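Local coordinates for protein type III Pentaketide Synthase (Neurospora crassa, PDB 3EUO) that probably acts as an acyltransferase, building pentaketides as a type III polyketide synthase of the chalcone and stilbene synthase family, at residues 67-70 and 71-74; 320-323 and 324-328. One frame throughout, in Å; residues are numbered along the deposited sequence.

Contact 1 of 2, residues 67-70 and 71-74; sequences PPTV and KELH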
ATOM      1  N   PRO A  67      18.484  -3.503 -20.012  1.00 16.75           N
ATOM      2  CA  PRO A  67      17.160  -3.781 -19.469  1.00 15.98           C
ATOM      3  C   PRO A  67      16.403  -2.466 -19.299  1.00 15.51           C
ATOM      4  O   PRO A  67      17.034  -1.416 -19.087  1.00 15.23           O
ATOM      5  CB  PRO A  67      17.469  -4.414 -18.102  1.00 16.14           C
ATOM      6  CG  PRO A  67      18.832  -5.012 -18.268  1.00 15.80           C
ATOM      7  CD  PRO A  67      19.552  -4.000 -19.125  1.00 16.79           C
ATOM      8  N   PRO A  68      15.066  -2.504 -19.414  1.00 14.88           N
ATOM      9  CA  PRO A  68      14.277  -1.286 -19.215  1.00 14.62           C
ATOM     10  C   PRO A  68      14.472  -0.761 -17.797  1.00 14.21           C
ATOM     11  O   PRO A  68      14.612  -1.555 -16.864  1.00 14.56           O
ATOM     12  CB  PRO A  68      12.831  -1.765 -19.398  1.00 14.31           C
ATOM     13  CG  PRO A  68      12.878  -3.256 -19.170  1.00 14.67           C
ATOM     14  CD  PRO A  68      14.216  -3.676 -19.704  1.00 14.91           C
ATOM     15  N   THR A  69      14.513   0.556 -17.643  1.00 13.88           N
ATOM     16  CA  THR A  69      14.564   1.147 -16.306  1.00 13.53           C
ATOM     17  C   THR A  69      13.208   0.994 -15.637  1.00 13.07           C
ATOM     18  O   THR A  69      12.210   0.655 -16.297  1.00 12.68           O
ATOM     19  CB  THR A  69      14.936   2.649 -16.336  1.00 13.52           C
ATOM     20  OG1 THR A  69      13.805   3.416 -16.777  1.00 13.06           O
ATOM     21  CG2 THR A  69      16.133   2.889 -17.265  1.00 14.06           C
ATOM     22  N   VAL A  70      13.168   1.262 -14.331  1.00 12.88           N
ATOM     23  CA  VAL A  70      11.934   1.136 -13.573  1.00 13.29           C
ATOM     24  C   VAL A  70      10.864   2.112 -14.097  1.00 13.56           C
ATOM     25  O   VAL A  70       9.678   1.804 -14.060  1.00 13.36           O
ATOM     26  CB  VAL A  70      12.194   1.258 -12.041  1.00 13.00           C
ATOM     27  CG1 VAL A  70      12.774   2.624 -11.679  1.00 12.84           C
ATOM     28  CG2 VAL A  70      10.935   0.930 -11.228  1.00 13.38           C
ATOM     29  N   LYS A  71      11.297   3.260 -14.627  1.00 13.78           N
ATOM     30  CA  LYS A  71      10.380   4.211 -15.270  1.00 15.12           C
ATOM     31  C   LYS A  71       9.772   3.623 -16.545  1.00 14.57           C
ATOM     32  O   LYS A  71       8.578   3.798 -16.821  1.00 14.35           O
ATOM     33  CB  LYS A  71      11.107   5.520 -15.596  1.00 14.63           C
ATOM     34  CG  LYS A  71      10.237   6.574 -16.295  1.00 16.60           C
ATOM     35  CD  LYS A  71      11.022   7.849 -16.562  1.00 17.60           C
ATOM     36  CE  LYS A  71      10.130   8.957 -17.116  1.00 22.82           C
ATOM     37  NZ  LYS A  71       9.178   9.498 -16.073  1.00 26.74           N
ATOM     38  N   GLU A  72      10.607   2.950 -17.330  1.00 14.71           N
ATOM     39  CA  GLU A  72      10.173   2.349 -18.577  1.00 15.18           C
ATOM     40  C   GLU A  72       9.232   1.172 -18.307  1.00 14.67           C
ATOM     41  O   GLU A  72       8.244   0.980 -19.019  1.00 14.39           O
ATOM     42  CB  GLU A  72      11.382   1.959 -19.431  1.00 15.08           C
ATOM     43  CG  GLU A  72      12.104   3.190 -20.016  1.00 16.12           C
ATOM     44  CD  GLU A  72      13.536   2.927 -20.471  1.00 16.91           C
ATOM     45  OE1 GLU A  72      14.167   1.929 -20.052  1.00 17.51           O
ATOM     46  OE2 GLU A  72      14.053   3.758 -21.251  1.00 19.68           O
ATOM     47  N   LEU A  73       9.526   0.421 -17.249  1.00 14.58           N
ATOM     48  CA  LEU A  73       8.629  -0.633 -16.777  1.00 14.06           C
ATOM     49  C   LEU A  73       7.276  -0.064 -16.400  1.00 14.19           C
ATOM     50  O   LEU A  73       6.234  -0.623 -16.764  1.00 13.96           O
ATOM     51  CB  LEU A  73       9.244  -1.382 -15.587  1.00 13.75           C
ATOM     52  CG  LEU A  73      10.441  -2.283 -15.904  1.00 13.64           C
ATOM     53  CD1 LEU A  73      11.101  -2.754 -14.621  1.00 13.17           C
ATOM     54  CD2 LEU A  73      10.020  -3.478 -16.764  1.00 13.27           C
ATOM     55  N   HIS A  74       7.283   1.059 -15.686  1.00 13.92           N
ATOM     56  CA  HIS A  74       6.031   1.664 -15.254  1.00 14.03           C
ATOM     57  C   HIS A  74       5.142   2.026 -16.440  1.00 14.05           C
ATOM     58  O   HIS A  74       3.933   1.808 -16.406  1.00 13.89           O
ATOM     59  CB  HIS A  74       6.248   2.895 -14.377  1.00 14.12           C
ATOM     60  CG  HIS A  74       4.971   3.601 -14.058  1.00 13.91           C
ATOM     61  ND1 HIS A  74       4.594   4.771 -14.680  1.00 16.72           N
ATOM     62  CD2 HIS A  74       3.947   3.263 -13.240  1.00 13.04           C
ATOM     63  CE1 HIS A  74       3.409   5.143 -14.230  1.00 14.51           C
ATOM     64  NE2 HIS A  74       2.992   4.241 -13.359  1.00 16.23           N
TER
HETATM   65  O   HOH W   1      16.858   0.911 -20.671  1.00 21.58           O
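Thr69 and Glu72 form a capping box at the start of helix 70-96, each side chain accepting from the other's backbone N-H. Thr69 N reaches Glu72 OE1 at 2.8 Å and 165°, on the anti side of the carboxylate and somewhat out of its plane. In return Glu72 N gives a longer bond of 3.3 Å to Thr69 OG1. Thr69 OG1 sits between its own N and carbonyl carbon (chi1 75°), which turns it over the helix end, where Lys71 N adds a second, weak bond. Behind the box the packing closes up. Thr69 O takes a bond of 2.9 Å from Leu73 N, and the Pro68 ring crosses Leu73, CG to CD2 at 3.7 Å; this pairing of the residue before the cap with the fourth helix residue is a hydrophobic staple. The box's outer edge is less filled: one water bridges Pro67 O (2.8 Å) and Glu72 OE1 (2.9 Å), donating to both. Elsewhere the Lys71 chain leads away from the turn, with Val245 of the second subunit packed on it, and Pro247 of that subunit packs on Thr69. Lys64 makes a salt bridge to Glu72 OE1. With Thr69 N, water and lysine all meeting OE1 beside the positive end of the helix dipole, the carboxylate is likely to stay ionised.

Contact 2 of 2, residues 320-323 and 324-328; sequences SYDR and YINHG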
ATOM      1  N   SER A 320      -5.374 -25.071  -8.552  1.00 14.25           N
ATOM      2  CA  SER A 320      -4.017 -24.558  -8.344  1.00 14.29           C
ATOM      3  C   SER A 320      -3.080 -25.143  -9.389  1.00 14.69           C
ATOM      4  O   SER A 320      -2.309 -24.421 -10.006  1.00 14.91           O
ATOM      5  CB  SER A 320      -3.522 -24.903  -6.945  1.00 14.40           C
ATOM      6  OG  SER A 320      -4.324 -24.281  -5.956  1.00 14.93           O
ATOM      7  N   TYR A 321      -3.168 -26.456  -9.594  1.00 14.87           N
ATOM      8  CA  TYR A 321      -2.441 -27.118 -10.678  1.00 15.85           C
ATOM      9  C   TYR A 321      -2.788 -26.565 -12.054  1.00 15.90           C
ATOM     10  O   TYR A 321      -1.894 -26.345 -12.874  1.00 15.84           O
ATOM     11  CB  TYR A 321      -2.662 -28.633 -10.634  1.00 16.49           C
ATOM     12  CG  TYR A 321      -1.675 -29.323  -9.726  1.00 17.21           C
ATOM     13  CD1 TYR A 321      -2.045 -29.741  -8.451  1.00 17.91           C
ATOM     14  CD2 TYR A 321      -0.358 -29.537 -10.136  1.00 17.79           C
ATOM     15  CE1 TYR A 321      -1.130 -30.370  -7.608  1.00 18.92           C
ATOM     16  CE2 TYR A 321       0.564 -30.164  -9.306  1.00 19.31           C
ATOM     17  CZ  TYR A 321       0.172 -30.577  -8.042  1.00 19.30           C
ATOM     18  OH  TYR A 321       1.084 -31.196  -7.216  1.00 19.87           O
ATOM     19  N   ASP A 322      -4.077 -26.352 -12.304  1.00 15.94           N
ATOM     20  CA  ASP A 322      -4.549 -25.848 -13.587  1.00 16.20           C
ATOM     21  C   ASP A 322      -3.946 -24.484 -13.909  1.00 16.19           C
ATOM     22  O   ASP A 322      -3.470 -24.256 -15.023  1.00 16.32           O
ATOM     23  CB  ASP A 322      -6.078 -25.757 -13.596  1.00 16.54           C
ATOM     24  CG  ASP A 322      -6.620 -25.277 -14.923  1.00 17.30           C
ATOM     25  OD1 ASP A 322      -6.867 -26.130 -15.799  1.00 19.15           O
ATOM     26  OD2 ASP A 322      -6.805 -24.050 -15.090  1.00 17.87           O
ATOM     27  N   ARG A 323      -3.983 -23.583 -12.930  1.00 16.15           N
ATOM     28  CA  ARG A 323      -3.388 -22.248 -13.072  1.00 16.22           C
ATOM     29  C   ARG A 323      -1.876 -22.313 -13.276  1.00 15.57           C
ATOM     30  O   ARG A 323      -1.330 -21.701 -14.192  1.00 15.65           O
ATOM     31  CB  ARG A 323      -3.714 -21.395 -11.844  1.00 16.92           C
ATOM     32  CG  ARG A 323      -4.840 -20.407 -12.063  1.00 19.03           C
ATOM     33  CD  ARG A 323      -6.162 -21.087 -12.373  1.00 23.70           C
ATOM     34  NE  ARG A 323      -6.983 -20.177 -13.162  1.00 29.94           N
ATOM     35  CZ  ARG A 323      -7.149 -20.252 -14.477  1.00 30.19           C
ATOM     36  NH1 ARG A 323      -6.584 -21.226 -15.181  1.00 31.78           N
ATOM     37  NH2 ARG A 323      -7.904 -19.356 -15.084  1.00 32.77           N
ATOM     38  N   TYR A 324      -1.214 -23.088 -12.430  1.00 15.23           N
ATOM     39  CA  TYR A 324       0.231 -23.180 -12.433  1.00 15.05           C
ATOM     40  C   TYR A 324       0.772 -23.721 -13.759  1.00 14.84           C
ATOM     41  O   TYR A 324       1.675 -23.133 -14.363  1.00 14.33           O
ATOM     42  CB  TYR A 324       0.680 -24.065 -11.274  1.00 15.24           C
ATOM     43  CG  TYR A 324       2.175 -24.238 -11.170  1.00 15.78           C
ATOM     44  CD1 TYR A 324       2.994 -23.198 -10.725  1.00 16.46           C
ATOM     45  CD2 TYR A 324       2.766 -25.445 -11.510  1.00 15.76           C
ATOM     46  CE1 TYR A 324       4.379 -23.372 -10.626  1.00 17.08           C
ATOM     47  CE2 TYR A 324       4.147 -25.626 -11.423  1.00 16.51           C
ATOM     48  CZ  TYR A 324       4.939 -24.593 -10.984  1.00 16.19           C
ATOM     49  OH  TYR A 324       6.292 -24.787 -10.899  1.00 17.05           O
ATOM     50  N   ILE A 325       0.200 -24.834 -14.214  1.00 14.14           N
ATOM     51  CA  ILE A 325       0.675 -25.474 -15.436  1.00 14.41           C
ATOM     52  C   ILE A 325       0.435 -24.608 -16.668  1.00 14.20           C
ATOM     53  O   ILE A 325       1.318 -24.478 -17.518  1.00 14.43           O
ATOM     54  CB  ILE A 325       0.053 -26.884 -15.627  1.00 14.14           C
ATOM     55  CG1 ILE A 325       0.538 -27.821 -14.515  1.00 15.02           C
ATOM     56  CG2 ILE A 325       0.427 -27.459 -17.002  1.00 14.53           C
ATOM     57  CD1 ILE A 325      -0.175 -29.176 -14.470  1.00 14.92           C
ATOM     58  N   ASN A 326      -0.750 -24.008 -16.757  1.00 14.16           N
ATOM     59  CA  ASN A 326      -1.160 -23.312 -17.958  1.00 14.51           C
ATOM     60  C   ASN A 326      -0.870 -21.813 -17.998  1.00 14.30           C
ATOM     61  O   ASN A 326      -0.935 -21.205 -19.070  1.00 14.17           O
ATOM     62  CB  ASN A 326      -2.642 -23.588 -18.218  1.00 15.14           C
ATOM     63  CG  ASN A 326      -2.912 -25.063 -18.420  1.00 16.81           C
ATOM     64  OD1 ASN A 326      -3.509 -25.721 -17.569  1.00 20.66           O
ATOM     65  ND2 ASN A 326      -2.427 -25.607 -19.535  1.00 15.96           N
ATOM     66  N   HIS A 327      -0.532 -21.229 -16.846  1.00 13.58           N
ATOM     67  CA  HIS A 327      -0.315 -19.775 -16.764  1.00 13.70           C
ATOM     68  C   HIS A 327       0.897 -19.350 -15.945  1.00 13.46           C
ATOM     69  O   HIS A 327       1.345 -18.204 -16.054  1.00 13.79           O
ATOM     70  CB  HIS A 327      -1.566 -19.076 -16.216  1.00 13.85           C
ATOM     71  CG  HIS A 327      -2.797 -19.327 -17.027  1.00 14.86           C
ATOM     72  ND1 HIS A 327      -3.114 -18.589 -18.145  1.00 16.47           N
ATOM     73  CD2 HIS A 327      -3.776 -20.253 -16.895  1.00 16.57           C
ATOM     74  CE1 HIS A 327      -4.245 -19.038 -18.660  1.00 17.13           C
ATOM     75  NE2 HIS A 327      -4.666 -20.048 -17.921  1.00 17.24           N
ATOM     76  N   GLY A 328       1.422 -20.247 -15.115  1.00 13.10           N
ATOM     77  CA  GLY A 328       2.573 -19.899 -14.278  1.00 12.82           C
ATOM     78  C   GLY A 328       2.147 -19.192 -13.000  1.00 13.02           C
ATOM     79  O   GLY A 328       0.964 -19.138 -12.677  1.00 12.87           O
TER
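Arg323 O lies at the edge of the His327 imidazole, in the ring plane, while the Arg323 guanidinium approaches the ring obliquely, the two planes 82° apart; Tyr12 stacks on the same ring. On another flank of the helix, Ile325 CD1 lies near the plane of the Tyr321 ring, at its edge, 4.4 Å from Tyr321 CD2. These are i to i+4 neighbours on the closing turns of helix 318-327, in the C-terminal half of this thiolase-like fold. Arg323 and His327 run side by side, Arg323 NH1 standing 3.4 Å from His327 CD2. Chi1 of -58° sets the imidazole beside its own backbone N, on the arginine's side. Next to it, Arg323 NH1 makes a salt bridge of 2.8 Å to Asp322 OD2, an oxygen that also pairs with Arg341 NE of helix 334-342. His327 ND1 is hydrogen-bonded to Ser52 OG, and Tyr321 OH to Glu307 OE2. An alanine in place of His327 is likely to leave Tyr12 without its stacking mate and Ser52 OG without its ring partner, and to open a gap beside Arg323 NH1. Along the backbone, Ile325 N bonds to Tyr321 O at 2.9 Å and His327 N to Arg323 O at 2.8 Å. Gly328 then leaves the helical conformation with a positive phi of 84°, its N 3.0 Å from Tyr324 O and more weakly bonded, at 3.2 Å, to Arg323 O.

Overall arrangement
From the N terminus the chain passes strand 51-53, then a loop that contact 1 turns into helix 70-96; contact 2 comes much later, where helix 318-327 gives way to the following loop. Each is a local turn, so neither encloses or crosses the other, and they stand in series in the N-terminal and C-terminal chalcone synthase domains. The centres of contact 1 and contact 2 are 28 Å apart, and the nearest atoms of contacts 1 and 2 about 17 Å. Residues 67-74 border the second subunit through its Val245 to Pro247. Residues 320-328, which no other chain touches, pack against helices 300-310 and 334-342, and His327 reaches back to Ser52 on the strand that precedes the loop leading to contact 1.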